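Long-range contacts in N-alpha-acetyltransferase (Sulfolobus solfataricus P2, PDB 4R3K), which transfers the acetyl group of acetyl-CoA to the free alpha-amino group at protein N-termini, with a preference for N-terminal serine: residues Gln24-Asn29 against Tyr37-Phe42; Tyr65-Ile70 against Val89-Val94. All blocks are in the same frame, centred on the assembly; numbering follows the deposited sequence.

Contact 1: Gln24-Asn29 against Tyr37-Phe42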
ATOM      1  N   GLN A  24      16.699  -3.385  -1.333  1.00 38.68           N
ATOM      2  CA  GLN A  24      16.499  -2.467  -0.211  1.00 43.06           C
ATOM      3  C   GLN A  24      15.068  -2.536   0.305  1.00 38.78           C
ATOM      4  O   GLN A  24      14.833  -2.496   1.509  1.00 35.76           O
ATOM      5  CB  GLN A  24      16.831  -1.026  -0.611  1.00 45.10           C
ATOM      6  CG  GLN A  24      18.322  -0.721  -0.659  1.00 52.58           C
ATOM      7  CD  GLN A  24      18.613   0.606  -1.328  1.00 56.21           C
ATOM      8  OE1 GLN A  24      18.573   1.659  -0.690  1.00 56.51           O
ATOM      9  NE2 GLN A  24      18.893   0.564  -2.625  1.00 57.06           N
ATOM     10  N   ILE A  25      14.120  -2.623  -0.623  1.00 33.26           N
ATOM     11  CA  ILE A  25      12.719  -2.755  -0.278  1.00 29.33           C
ATOM     12  C   ILE A  25      12.518  -3.961   0.613  1.00 33.07           C
ATOM     13  O   ILE A  25      11.834  -3.882   1.640  1.00 37.24           O
ATOM     14  CB  ILE A  25      11.841  -2.883  -1.532  1.00 31.53           C
ATOM     15  CG1 ILE A  25      11.737  -1.525  -2.247  1.00 32.99           C
ATOM     16  CG2 ILE A  25      10.448  -3.412  -1.157  1.00 26.22           C
ATOM     17  CD1 ILE A  25      11.125  -1.598  -3.647  1.00 33.04           C
ATOM     18  N   ILE A  26      13.150  -5.068   0.233  1.00 32.36           N
ATOM     19  CA  ILE A  26      12.987  -6.320   0.954  1.00 33.84           C
ATOM     20  C   ILE A  26      13.500  -6.199   2.375  1.00 43.29           C
ATOM     21  O   ILE A  26      12.862  -6.680   3.309  1.00 39.60           O
ATOM     22  CB  ILE A  26      13.696  -7.492   0.226  1.00 41.82           C
ATOM     23  CG1 ILE A  26      12.937  -7.836  -1.061  1.00 34.45           C
ATOM     24  CG2 ILE A  26      13.803  -8.727   1.136  1.00 38.95           C
ATOM     25  CD1 ILE A  26      13.580  -8.911  -1.867  1.00 37.00           C
ATOM     26  N   LYS A  27      14.638  -5.538   2.551  1.00 38.16           N
ATOM     27  CA  LYS A  27      15.192  -5.397   3.885  1.00 44.78           C
ATOM     28  C   LYS A  27      14.294  -4.497   4.738  1.00 40.68           C
ATOM     29  O   LYS A  27      14.105  -4.745   5.928  1.00 40.63           O
ATOM     30  CB  LYS A  27      16.617  -4.864   3.826  1.00 56.92           C
ATOM     31  CG  LYS A  27      17.653  -5.987   3.699  1.00 72.57           C
ATOM     32  CD  LYS A  27      19.021  -5.475   3.299  1.00 80.14           C
ATOM     33  CE  LYS A  27      19.432  -6.022   1.936  1.00 82.65           C
ATOM     34  NZ  LYS A  27      20.514  -7.040   2.043  1.00 85.23           N
ATOM     35  N   ILE A  28      13.708  -3.471   4.129  1.00 36.59           N
ATOM     36  CA  ILE A  28      12.736  -2.646   4.840  1.00 34.00           C
ATOM     37  C   ILE A  28      11.520  -3.488   5.249  1.00 38.11           C
ATOM     38  O   ILE A  28      11.079  -3.447   6.394  1.00 34.66           O
ATOM     39  CB  ILE A  28      12.269  -1.477   3.993  1.00 33.38           C
ATOM     40  CG1 ILE A  28      13.408  -0.467   3.806  1.00 34.54           C
ATOM     41  CG2 ILE A  28      11.074  -0.804   4.656  1.00 29.32           C
ATOM     42  CD1 ILE A  28      13.080   0.601   2.805  1.00 33.14           C
ATOM     43  N   ASN A  29      10.990  -4.255   4.303  1.00 31.71           N
ATOM     44  CA  ASN A  29       9.876  -5.151   4.589  1.00 33.91           C
ATOM     45  C   ASN A  29      10.171  -6.048   5.790  1.00 40.93           C
ATOM     46  O   ASN A  29       9.374  -6.158   6.730  1.00 38.39           O
ATOM     47  CB  ASN A  29       9.566  -5.992   3.353  1.00 33.32           C
ATOM     48  CG  ASN A  29       8.423  -6.956   3.573  1.00 35.42           C
ATOM     49  OD1 ASN A  29       8.633  -8.153   3.701  1.00 43.67           O
ATOM     50  ND2 ASN A  29       7.205  -6.436   3.611  1.00 36.31           N
ATOM     51  N   TYR A  37       7.210 -11.226   1.995  1.00 41.31           N
ATOM     52  CA  TYR A  37       7.034 -11.799   0.678  1.00 40.31           C
ATOM     53  C   TYR A  37       8.391 -12.148   0.041  1.00 40.10           C
ATOM     54  O   TYR A  37       9.391 -11.477   0.286  1.00 40.90           O
ATOM     55  CB  TYR A  37       6.247 -10.825  -0.197  1.00 35.40           C
ATOM     56  CG  TYR A  37       4.828 -10.552   0.282  1.00 40.55           C
ATOM     57  CD1 TYR A  37       3.865 -11.555   0.245  1.00 41.17           C
ATOM     58  CD2 TYR A  37       4.447  -9.291   0.754  1.00 41.19           C
ATOM     59  CE1 TYR A  37       2.570 -11.323   0.664  1.00 38.30           C
ATOM     60  CE2 TYR A  37       3.141  -9.048   1.179  1.00 37.64           C
ATOM     61  CZ  TYR A  37       2.206 -10.074   1.129  1.00 42.68           C
ATOM     62  OH  TYR A  37       0.900  -9.874   1.538  1.00 42.46           O
ATOM     63  N   PRO A  38       8.423 -13.201  -0.786  1.00 34.56           N
ATOM     64  CA  PRO A  38       9.657 -13.596  -1.476  1.00 35.25           C
ATOM     65  C   PRO A  38      10.053 -12.616  -2.576  1.00 35.76           C
ATOM     66  O   PRO A  38       9.203 -11.877  -3.076  1.00 32.65           O
ATOM     67  CB  PRO A  38       9.295 -14.955  -2.069  1.00 36.70           C
ATOM     68  CG  PRO A  38       7.843 -14.836  -2.343  1.00 43.24           C
ATOM     69  CD  PRO A  38       7.276 -14.018  -1.213  1.00 37.73           C
ATOM     70  N   TYR A  39      11.332 -12.623  -2.943  1.00 33.28           N
ATOM     71  CA  TYR A  39      11.868 -11.753  -3.986  1.00 31.25           C
ATOM     72  C   TYR A  39      11.023 -11.738  -5.273  1.00 30.82           C
ATOM     73  O   TYR A  39      10.755 -10.666  -5.807  1.00 26.90           O
ATOM     74  CB  TYR A  39      13.316 -12.166  -4.312  1.00 34.52           C
ATOM     75  CG  TYR A  39      14.020 -11.316  -5.362  1.00 39.16           C
ATOM     76  CD1 TYR A  39      13.933 -11.628  -6.713  1.00 42.59           C
ATOM     77  CD2 TYR A  39      14.787 -10.214  -5.000  1.00 41.65           C
ATOM     78  CE1 TYR A  39      14.578 -10.861  -7.677  1.00 40.89           C
ATOM     79  CE2 TYR A  39      15.434  -9.436  -5.962  1.00 38.41           C
ATOM     80  CZ  TYR A  39      15.322  -9.764  -7.295  1.00 42.15           C
ATOM     81  OH  TYR A  39      15.960  -9.002  -8.247  1.00 46.30           O
ATOM     82  N   TYR A  40      10.609 -12.911  -5.777  1.00 29.73           N
ATOM     83  CA  TYR A  40       9.860 -12.941  -7.039  1.00 31.26           C
ATOM     84  C   TYR A  40       8.506 -12.202  -6.969  1.00 29.06           C
ATOM     85  O   TYR A  40       7.994 -11.724  -7.980  1.00 31.08           O
ATOM     86  CB  TYR A  40       9.635 -14.386  -7.511  1.00 34.30           C
ATOM     87  CG  TYR A  40       8.664 -15.204  -6.691  1.00 34.28           C
ATOM     88  CD1 TYR A  40       7.288 -15.034  -6.831  1.00 33.12           C
ATOM     89  CD2 TYR A  40       9.119 -16.184  -5.819  1.00 37.34           C
ATOM     90  CE1 TYR A  40       6.389 -15.791  -6.098  1.00 35.42           C
ATOM     91  CE2 TYR A  40       8.229 -16.960  -5.085  1.00 40.64           C
ATOM     92  CZ  TYR A  40       6.867 -16.748  -5.230  1.00 41.64           C
ATOM     93  OH  TYR A  40       5.982 -17.487  -4.503  1.00 45.44           O
ATOM     94  N   PHE A  41       7.933 -12.144  -5.774  1.00 27.16           N
ATOM     95  CA  PHE A  41       6.639 -11.516  -5.551  1.00 28.84           C
ATOM     96  C   PHE A  41       6.773 -10.008  -5.774  1.00 28.48           C
ATOM     97  O   PHE A  41       5.932  -9.392  -6.430  1.00 25.88           O
ATOM     98  CB  PHE A  41       6.161 -11.844  -4.139  1.00 25.91           C
ATOM     99  CG  PHE A  41       4.827 -11.266  -3.761  1.00 32.16           C
ATOM    100  CD1 PHE A  41       3.673 -12.017  -3.885  1.00 29.71           C
ATOM    101  CD2 PHE A  41       4.739 -10.002  -3.193  1.00 34.36           C
ATOM    102  CE1 PHE A  41       2.447 -11.500  -3.491  1.00 30.59           C
ATOM    103  CE2 PHE A  41       3.517  -9.481  -2.799  1.00 35.81           C
ATOM    104  CZ  PHE A  41       2.370 -10.231  -2.949  1.00 31.37           C
ATOM    105  N   PHE A  42       7.852  -9.429  -5.252  1.00 29.37           N
ATOM    106  CA  PHE A  42       8.145  -8.009  -5.462  1.00 30.12           C
ATOM    107  C   PHE A  42       8.372  -7.695  -6.923  1.00 29.51           C
ATOM    108  O   PHE A  42       7.878  -6.688  -7.444  1.00 27.77           O
ATOM    109  CB  PHE A  42       9.368  -7.580  -4.659  1.00 29.70           C
ATOM    110  CG  PHE A  42       9.105  -7.464  -3.195  1.00 31.15           C
ATOM    111  CD1 PHE A  42       8.484  -6.344  -2.681  1.00 30.92           C
ATOM    112  CD2 PHE A  42       9.453  -8.484  -2.335  1.00 36.03           C
ATOM    113  CE1 PHE A  42       8.235  -6.241  -1.324  1.00 36.78           C
ATOM    114  CE2 PHE A  42       9.205  -8.386  -0.990  1.00 35.63           C
ATOM    115  CZ  PHE A  42       8.602  -7.266  -0.481  1.00 37.05           C
TER
HETATM  116  O   HOH W   1      10.550 -10.093   2.609  1.00 50.69           O
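Phe42 meets three residues of the 24-29 helix. From one side of its ring plane, Ile25 CG2 comes toward the CD1-CE1 rim (3.6 Å from Phe42 CE1) and Ile26 CG1 toward the CD2-CE2 rim (3.8 Å from Phe42 CD2). Asn29 comes to the far end of the ring, with its CG near the ring plane and 4.1 Å from Phe42 CZ. The amide and ring planes are 75° apart. Ile26 reaches further with its CD1, which sits 3.6 Å from Tyr39 CD2; the two side chains cross at about a right angle.

No direct hydrogen bond joins the two segments. One water links them instead, donating to Asn29 OD1 and to Tyr37 O, each at 2.9 Å. Asn29 CG is anti to its backbone N (chi1 180°), which carries the amide toward 37-42. Its ND2 has its main partner outside, Tyr65 OH, which probably helps fix the turn of the amide. Tyr37, a substrate-binding residue, is backed by Phe41, whose CE2 lies 3.5 Å above the Tyr37 ring plane.

The arrangement is the packing of two consecutive helices, 22-32 and 39-49, of the GNAT fold. The link between them holds Glu35, important for substrate specificity, and leads into Tyr37.

Contact 2: Tyr65-Ile70 against Val89-Val94. With COA (coenzyme A), chain B.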
ATOM      1  N   TYR A  65       8.488   2.536   0.870  1.00 23.12           N
ATOM      2  CA  TYR A  65       7.942   2.101  -0.404  1.00 22.97           C
ATOM      3  C   TYR A  65       6.460   1.841  -0.312  1.00 22.55           C
ATOM      4  O   TYR A  65       5.941   1.601   0.777  1.00 22.17           O
ATOM      5  CB  TYR A  65       8.642   0.809  -0.869  1.00 27.50           C
ATOM      6  CG  TYR A  65       8.250  -0.407  -0.057  1.00 30.53           C
ATOM      7  CD1 TYR A  65       8.936  -0.736   1.107  1.00 27.48           C
ATOM      8  CD2 TYR A  65       7.180  -1.217  -0.440  1.00 25.97           C
ATOM      9  CE1 TYR A  65       8.581  -1.838   1.862  1.00 32.72           C
ATOM     10  CE2 TYR A  65       6.815  -2.330   0.320  1.00 28.34           C
ATOM     11  CZ  TYR A  65       7.523  -2.633   1.466  1.00 29.61           C
ATOM     12  OH  TYR A  65       7.186  -3.730   2.236  1.00 35.31           O
ATOM     13  N   ILE A  66       5.781   1.840  -1.456  1.00 23.25           N
ATOM     14  CA  ILE A  66       4.414   1.347  -1.489  1.00 24.77           C
ATOM     15  C   ILE A  66       4.253   0.403  -2.669  1.00 25.76           C
ATOM     16  O   ILE A  66       4.621   0.747  -3.783  1.00 21.49           O
ATOM     17  CB  ILE A  66       3.367   2.502  -1.556  1.00 25.48           C
ATOM     18  CG1 ILE A  66       1.944   1.933  -1.602  1.00 25.82           C
ATOM     19  CG2 ILE A  66       3.625   3.463  -2.738  1.00 21.81           C
ATOM     20  CD1 ILE A  66       0.866   2.985  -1.336  1.00 28.65           C
ATOM     21  N   MET A  67       3.714  -0.793  -2.409  1.00 23.42           N
ATOM     22  CA  MET A  67       3.526  -1.810  -3.453  1.00 23.11           C
ATOM     23  C   MET A  67       2.033  -2.023  -3.752  1.00 23.22           C
ATOM     24  O   MET A  67       1.253  -2.395  -2.877  1.00 23.11           O
ATOM     25  CB  MET A  67       4.195  -3.134  -3.036  1.00 25.53           C
ATOM     26  CG  MET A  67       4.071  -4.269  -4.064  1.00 27.22           C
ATOM     27  SD  MET A  67       5.190  -5.678  -3.732  1.00 35.09           S
ATOM     28  CE  MET A  67       4.757  -6.125  -2.039  1.00 33.15           C
ATOM     29  N   PRO A  68       1.621  -1.786  -4.999  1.00 24.29           N
ATOM     30  CA  PRO A  68       0.202  -1.870  -5.330  1.00 24.73           C
ATOM     31  C   PRO A  68      -0.143  -3.112  -6.138  1.00 24.66           C
ATOM     32  O   PRO A  68       0.735  -3.824  -6.611  1.00 23.74           O
ATOM     33  CB  PRO A  68       0.005  -0.636  -6.201  1.00 25.59           C
ATOM     34  CG  PRO A  68       1.277  -0.698  -7.064  1.00 24.62           C
ATOM     35  CD  PRO A  68       2.387  -1.215  -6.123  1.00 24.74           C
ATOM     36  N   ARG A  69      -1.436  -3.320  -6.332  1.00 26.64           N
ATOM     37  CA  ARG A  69      -1.949  -4.331  -7.230  1.00 29.90           C
ATOM     38  C   ARG A  69      -3.239  -3.770  -7.832  1.00 28.66           C
ATOM     39  O   ARG A  69      -4.034  -3.162  -7.136  1.00 30.16           O
ATOM     40  CB  ARG A  69      -2.171  -5.637  -6.460  1.00 34.86           C
ATOM     41  CG  ARG A  69      -2.890  -6.747  -7.157  1.00 44.07           C
ATOM     42  CD  ARG A  69      -3.293  -7.711  -6.063  1.00 51.43           C
ATOM     43  NE  ARG A  69      -3.843  -8.970  -6.528  1.00 69.67           N
ATOM     44  CZ  ARG A  69      -4.307  -9.902  -5.702  1.00 83.43           C
ATOM     45  NH1 ARG A  69      -4.282  -9.683  -4.393  1.00 86.90           N
ATOM     46  NH2 ARG A  69      -4.796 -11.043  -6.170  1.00 87.43           N
ATOM     47  N   ILE A  70      -3.425  -3.930  -9.134  1.00 29.81           N
ATOM     48  CA  ILE A  70      -4.614  -3.403  -9.789  1.00 32.13           C
ATOM     49  C   ILE A  70      -5.579  -4.558 -10.048  1.00 31.92           C
ATOM     50  O   ILE A  70      -5.171  -5.603 -10.514  1.00 31.97           O
ATOM     51  CB  ILE A  70      -4.264  -2.698 -11.107  1.00 31.40           C
ATOM     52  CG1 ILE A  70      -3.231  -1.590 -10.858  1.00 30.24           C
ATOM     53  CG2 ILE A  70      -5.524  -2.117 -11.754  1.00 36.63           C
ATOM     54  CD1 ILE A  70      -3.752  -0.490  -9.944  1.00 31.88           C
ATOM     55  N   VAL A  89      -3.614  -1.698  -2.027  1.00 30.60           N
ATOM     56  CA  VAL A  89      -2.320  -1.498  -1.380  1.00 26.99           C
ATOM     57  C   VAL A  89      -1.905  -2.809  -0.747  1.00 27.51           C
ATOM     58  O   VAL A  89      -2.490  -3.244   0.239  1.00 28.34           O
ATOM     59  CB  VAL A  89      -2.366  -0.382  -0.316  1.00 34.60           C
ATOM     60  CG1 VAL A  89      -0.982  -0.148   0.273  1.00 29.96           C
ATOM     61  CG2 VAL A  89      -2.893   0.902  -0.938  1.00 26.50           C
ATOM     62  N   VAL A  90      -0.924  -3.465  -1.350  1.00 27.55           N
ATOM     63  CA  VAL A  90      -0.464  -4.759  -0.867  1.00 24.94           C
ATOM     64  C   VAL A  90       0.490  -4.562   0.302  1.00 29.43           C
ATOM     65  O   VAL A  90       0.487  -5.323   1.271  1.00 31.96           O
ATOM     66  CB  VAL A  90       0.234  -5.555  -1.978  1.00 29.67           C
ATOM     67  CG1 VAL A  90       0.847  -6.839  -1.420  1.00 33.07           C
ATOM     68  CG2 VAL A  90      -0.749  -5.882  -3.099  1.00 27.86           C
ATOM     69  N   SER A  91       1.292  -3.508   0.225  1.00 25.61           N
ATOM     70  CA  SER A  91       2.323  -3.327   1.222  1.00 25.47           C
ATOM     71  C   SER A  91       2.777  -1.873   1.261  1.00 27.14           C
ATOM     72  O   SER A  91       2.979  -1.261   0.219  1.00 24.19           O
ATOM     73  CB  SER A  91       3.498  -4.258   0.905  1.00 27.53           C
ATOM     74  OG  SER A  91       4.406  -4.342   1.976  1.00 34.28           O
ATOM     75  N   ILE A  92       2.941  -1.323   2.458  1.00 27.22           N
ATOM     76  CA  ILE A  92       3.563  -0.010   2.592  1.00 28.39           C
ATOM     77  C   ILE A  92       4.342   0.037   3.899  1.00 25.86           C
ATOM     78  O   ILE A  92       3.906  -0.515   4.921  1.00 29.83           O
ATOM     79  CB  ILE A  92       2.518   1.129   2.531  1.00 32.37           C
ATOM     80  CG1 ILE A  92       3.184   2.492   2.758  1.00 34.85           C
ATOM     81  CG2 ILE A  92       1.401   0.877   3.531  1.00 32.35           C
ATOM     82  CD1 ILE A  92       2.301   3.686   2.452  1.00 33.86           C
ATOM     83  N   ALA A  93       5.515   0.661   3.866  1.00 24.72           N
ATOM     84  CA  ALA A  93       6.375   0.716   5.051  1.00 27.45           C
ATOM     85  C   ALA A  93       7.375   1.855   4.934  1.00 31.22           C
ATOM     86  O   ALA A  93       7.793   2.208   3.835  1.00 28.91           O
ATOM     87  CB  ALA A  93       7.113  -0.606   5.248  1.00 30.86           C
ATOM     88  N   VAL A  94       7.759   2.410   6.078  1.00 29.93           N
ATOM     89  CA  VAL A  94       8.708   3.510   6.139  1.00 29.43           C
ATOM     90  C   VAL A  94       9.674   3.232   7.280  1.00 32.44           C
ATOM     91  O   VAL A  94       9.239   2.891   8.386  1.00 34.81           O
ATOM     92  CB  VAL A  94       7.980   4.859   6.339  1.00 28.04           C
ATOM     93  CG1 VAL A  94       8.954   5.956   6.763  1.00 28.71           C
ATOM     94  CG2 VAL A  94       7.229   5.241   5.061  1.00 27.82           C
TER
HETATM   95  N1A COA B 400       0.853   7.691  15.896  1.00 45.01           N
HETATM   96  C2A COA B 400      -0.295   8.427  15.652  1.00 47.36           C
HETATM   97  N3A COA B 400      -0.566   8.879  14.376  1.00 53.25           N
HETATM   98  C4A COA B 400       0.298   8.594  13.363  1.00 47.51           C
HETATM   99  C5A COA B 400       1.459   7.866  13.593  1.00 43.17           C
HETATM  100  C6A COA B 400       1.735   7.410  14.873  1.00 42.97           C
HETATM  101  N6A COA B 400       2.912   6.853  15.133  1.00 44.50           N
HETATM  102  N7A COA B 400       2.125   7.748  12.423  1.00 42.47           N
HETATM  103  C8A COA B 400       1.412   8.389  11.461  1.00 41.09           C
HETATM  104  N9A COA B 400       0.281   8.914  12.034  1.00 41.38           N
HETATM  105  C1B COA B 400      -0.732   9.763  11.397  1.00 46.72           C
HETATM  106  C2B COA B 400      -0.437  11.186  11.803  1.00 50.22           C
HETATM  107  O2B COA B 400      -1.648  11.899  11.783  1.00 52.61           O
HETATM  108  C3B COA B 400       0.432  11.705  10.686  1.00 51.42           C
HETATM  109  O3B COA B 400       0.324  13.106  10.612  1.00 56.14           O
HETATM  110  P3B COA B 400       1.163  14.012  11.657  1.00 67.07           P
HETATM  111  O7A COA B 400       1.040  15.461  11.231  1.00 72.72           O
HETATM  112  O8A COA B 400       2.616  13.590  11.636  1.00 62.12           O
HETATM  113  O9A COA B 400       0.615  13.838  13.054  1.00 60.63           O
HETATM  114  C4B COA B 400      -0.156  10.981   9.488  1.00 48.89           C
HETATM  115  O4B COA B 400      -0.573   9.731   9.995  1.00 46.81           O
HETATM  116  C5B COA B 400       0.815  10.734   8.346  1.00 46.04           C
HETATM  117  O5B COA B 400       2.055  10.337   8.857  1.00 42.07           O
HETATM  118  P1A COA B 400       3.221  10.007   7.817  1.00 32.13           P
HETATM  119  O1A COA B 400       4.479  10.749   8.227  1.00 36.53           O
HETATM  120  O2A COA B 400       2.780  10.305   6.410  1.00 28.47           O
HETATM  121  O3A COA B 400       3.410   8.431   8.034  1.00 31.91           O
HETATM  122  P2A COA B 400       4.854   7.737   8.151  1.00 36.53           P
HETATM  123  O4A COA B 400       5.468   7.933   9.518  1.00 39.68           O
HETATM  124  O5A COA B 400       5.744   8.240   7.057  1.00 32.62           O
HETATM  125  O6A COA B 400       4.544   6.161   7.995  1.00 36.08           O
HETATM  126  CBP COA B 400       3.574   4.071   8.538  1.00 32.67           C
HETATM  127  CCP COA B 400       3.366   5.582   8.516  1.00 32.54           C
HETATM  128  CDP COA B 400       2.341   3.440   9.184  1.00 28.20           C
HETATM  129  CEP COA B 400       3.748   3.550   7.108  1.00 30.82           C
HETATM  130  CAP COA B 400       4.841   3.772   9.344  1.00 35.01           C
HETATM  131  OAP COA B 400       4.610   3.965  10.723  1.00 35.39           O
HETATM  132  C9P COA B 400       5.313   2.351   9.174  1.00 39.23           C
HETATM  133  O9P COA B 400       6.238   2.027   8.163  1.00 34.71           O
HETATM  134  N8P COA B 400       4.833   1.443  10.028  1.00 40.69           N
HETATM  135  C7P COA B 400       5.294   0.065  10.009  1.00 39.18           C
HETATM  136  C6P COA B 400       4.836  -0.684   8.750  1.00 30.41           C
HETATM  137  C5P COA B 400       3.326  -0.742   8.691  1.00 36.47           C
HETATM  138  O5P COA B 400       2.659  -0.897   9.736  1.00 34.01           O
HETATM  139  N4P COA B 400       2.768  -0.620   7.484  1.00 36.01           N
HETATM  140  C3P COA B 400       1.327  -0.538   7.335  1.00 36.67           C
HETATM  141  C2P COA B 400       0.649  -1.901   7.253  1.00 39.87           C
HETATM  142  S1P COA B 400      -1.020  -1.809   6.548  1.00 74.63           S
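The Tyr65 ring has the backbone N of Ala93 over one face and Ser91 OG at its edge, near the ring plane. Ala93 CB lies 3.9 Å from Tyr65 CE1. The ring reaches across to 89-94 because CG sits between the backbone N and the carbonyl carbon (chi1 72°). Tyr65 OH and Ser91 OG are hydrogen-bonded at 2.9 Å. Met67 lies on the same face of the sheet, its bent chain bringing CE to 3.7 Å from Ser91 CB. On the other face, Ile66 CD1 packs against Val89 CG1 and Ile92 CD1, and helix 103-117 covers Ile66.

The strands are antiparallel. Tyr65 and Ala93 exchange two backbone bonds, and Met67 N gives a nearly straight one to Ser91 O (2.8 Å, 176°). Met67 O accepts from both Val90 N (2.9 Å) and Ser91 N (3.3 Å). This is a classic beta bulge.

Past the bulge, strand 83-94 turns polar backbone groups to coenzyme A. Ile92 O accepts from N4P at 2.8 Å, and Val94 N donates to O9P at 2.6 Å. The pantetheine arm is thus held much like an added strand, by two main-chain bonds, which probably guide its course along the strand.

In the fold
Contact 1 closes before contact 2 opens along the chain, and their centres are about 11 Å apart. Contact 1 pairs helices 22-32 and 39-49; contact 2 pairs neighbouring strands 61-72 and 83-94 of the mixed sheet. Both helices pack on the sheet face that carries Tyr65 and Met67. The contacts touch directly: Phe42 CD1 is 3.5 Å from Met67 SD, and Ile25 CG2 packs on Tyr65 CD1 at 3.8 Å. Contact 2 lies near the centre of the chain, and its strand 83-94 binds coenzyme A. Contact 1 contributes substrate-binding Tyr37. The residue that binds substrate and the strand that binds the cofactor are thus probably held in place by one continuous helix-on-sheet core.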